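Local structure of protein yciO (Escherichia coli, 1K7J) at residues E159-D162 and R163-Q167. The protein probably binds double-stranded RNA, although its cellular role is not established. Sequence-based numbering, arbitrary orientation.
Sequences EIKD and RLEKQ
At the C-terminal end of helix 157-164 and the turn after it, which lead into strand 170-173 of the mixed sheet of this YrdC-like protein, two weak i to i+4 salt bridges span one turn, Glu-159 with Arg-163 and Lys-161 with Glu-165. Three successive i to i+4 backbone bonds give the evidence for alpha-helical winding. Arg-163 N to Glu-159 O measures 3.0 Å, and Leu-164 N to Ile-160 O, the straightest of the three, is 2.8 Å. The third, Glu-165 N to Lys-161 O, lengthens to 3.1 Å, its donor tilted from the carbonyl plane.

Glu-159 brings OE2 within 3.0 Å of Arg-163 NE. That bond is weak (121° at the hydrogen), and the carboxylate and guanidinium planes stand 49° apart, ruling out a coplanar paired bridge. Glu-154 crowds the same carboxylate with like charge and makes a weak, long ion pair with Arg-163 NE.

Lys-161 runs extended as far as CE, then turns at its last torsion, and its NZ meets Glu-165 OE1 in a weak contact of 3.3 Å. Replacing Glu-165 by alanine is likely to leave the Lys-161 ammonium without this carboxylate, its end freer to turn. With chi1 at 72°, Glu-165 CG lies between its own backbone N and carbonyl carbon and packs against Lys-161 O at 3.2 Å.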
loop_
_atom_site.group_PDB
_atom_site.type_symbol
_atom_site.label_atom_id
_atom_site.label_comp_id
_atom_site.label_asym_id
_atom_site.label_seq_id
_atom_site.Cartn_x
_atom_site.Cartn_y
_atom_site.Cartn_z
ATOM N N GLU A 159 -7.408 16.376 7.723
ATOM C CA GLU A 159 -7.301 17.004 6.410
ATOM C C GLU A 159 -7.821 16.001 5.383
ATOM O O GLU A 159 -8.512 16.365 4.432
ATOM C CB GLU A 159 -5.838 17.364 6.116
ATOM C CG GLU A 159 -5.578 18.050 4.772
ATOM C CD GLU A 159 -5.595 17.094 3.590
ATOM O OE1 GLU A 159 -4.949 16.025 3.672
ATOM O OE2 GLU A 159 -6.243 17.417 2.570
ATOM N N ILE A 160 -7.492 14.729 5.592
ATOM C CA ILE A 160 -7.930 13.669 4.694
ATOM C C ILE A 160 -9.456 13.569 4.697
ATOM O O ILE A 160 -10.080 13.403 3.648
ATOM C CB ILE A 160 -7.310 12.314 5.107
ATOM C CG1 ILE A 160 -5.795 12.359 4.865
ATOM C CG2 ILE A 160 -7.957 11.177 4.328
ATOM C CD1 ILE A 160 -5.049 11.129 5.337
ATOM N N LYS A 161 -10.048 13.679 5.882
ATOM C CA LYS A 161 -11.499 13.617 6.017
ATOM C C LYS A 161 -12.137 14.774 5.248
ATOM O O LYS A 161 -13.110 14.585 4.520
ATOM C CB LYS A 161 -11.886 13.684 7.498
ATOM C CG LYS A 161 -13.383 13.584 7.784
ATOM C CD LYS A 161 -13.627 13.495 9.288
ATOM C CE LYS A 161 -15.104 13.339 9.631
ATOM N NZ LYS A 161 -15.897 14.563 9.328
ATOM N N ASP A 162 -11.575 15.972 5.398
ATOM C CA ASP A 162 -12.113 17.143 4.707
ATOM C C ASP A 162 -12.049 16.991 3.192
ATOM O O ASP A 162 -12.959 17.412 2.478
ATOM C CB ASP A 162 -11.350 18.413 5.102
ATOM C CG ASP A 162 -11.522 18.778 6.564
ATOM O OD1 ASP A 162 -12.584 18.461 7.143
ATOM O OD2 ASP A 162 -10.597 19.402 7.131
ATOM N N ARG A 163 -10.972 16.385 2.706
ATOM C CA ARG A 163 -10.779 16.211 1.275
ATOM C C ARG A 163 -11.468 15.019 0.621
ATOM O O ARG A 163 -11.960 15.131 -0.505
ATOM C CB ARG A 163 -9.280 16.128 0.954
ATOM C CG ARG A 163 -8.982 15.876 -0.525
ATOM C CD ARG A 163 -7.513 15.540 -0.764
ATOM N NE ARG A 163 -6.621 16.609 -0.322
ATOM C CZ ARG A 163 -6.592 17.831 -0.847
ATOM N NH1 ARG A 163 -7.411 18.151 -1.843
ATOM N NH2 ARG A 163 -5.731 18.730 -0.386
ATOM N N LEU A 164 -11.523 13.888 1.317
ATOM C CA LEU A 164 -12.085 12.682 0.713
ATOM C C LEU A 164 -13.282 11.986 1.346
ATOM O O LEU A 164 -13.657 10.905 0.892
ATOM C CB LEU A 164 -10.965 11.648 0.564
ATOM C CG LEU A 164 -9.750 12.069 -0.263
ATOM C CD1 LEU A 164 -8.635 11.038 -0.109
ATOM C CD2 LEU A 164 -10.155 12.218 -1.719
ATOM N N GLU A 165 -13.900 12.574 2.361
ATOM C CA GLU A 165 -15.020 11.886 2.989
ATOM C C GLU A 165 -16.194 11.602 2.051
ATOM O O GLU A 165 -17.042 10.766 2.356
ATOM C CB GLU A 165 -15.494 12.646 4.229
ATOM C CG GLU A 165 -16.235 13.932 3.964
ATOM C CD GLU A 165 -16.576 14.645 5.256
ATOM O OE1 GLU A 165 -16.919 13.951 6.237
ATOM O OE2 GLU A 165 -16.508 15.891 5.295
ATOM N N LYS A 166 -16.242 12.283 0.908
ATOM C CA LYS A 166 -17.316 12.054 -0.057
ATOM C C LYS A 166 -16.893 11.053 -1.128
ATOM O O LYS A 166 -17.715 10.619 -1.936
ATOM C CB LYS A 166 -17.720 13.358 -0.758
ATOM C CG LYS A 166 -18.214 14.461 0.155
ATOM C CD LYS A 166 -18.849 15.596 -0.646
ATOM C CE LYS A 166 -17.863 16.218 -1.626
ATOM N NZ LYS A 166 -18.486 17.314 -2.429
ATOM N N GLN A 167 -15.617 10.676 -1.131
ATOM C CA GLN A 167 -15.110 9.757 -2.146
ATOM C C GLN A 167 -14.656 8.380 -1.671
ATOM O O GLN A 167 -14.404 7.495 -2.490
ATOM C CB GLN A 167 -13.970 10.428 -2.915
ATOM C CG GLN A 167 -14.350 11.772 -3.518
ATOM C CD GLN A 167 -15.630 11.708 -4.331
ATOM O OE1 GLN A 167 -15.749 10.915 -5.268
ATOM N NE2 GLN A 167 -16.596 12.549 -3.978
#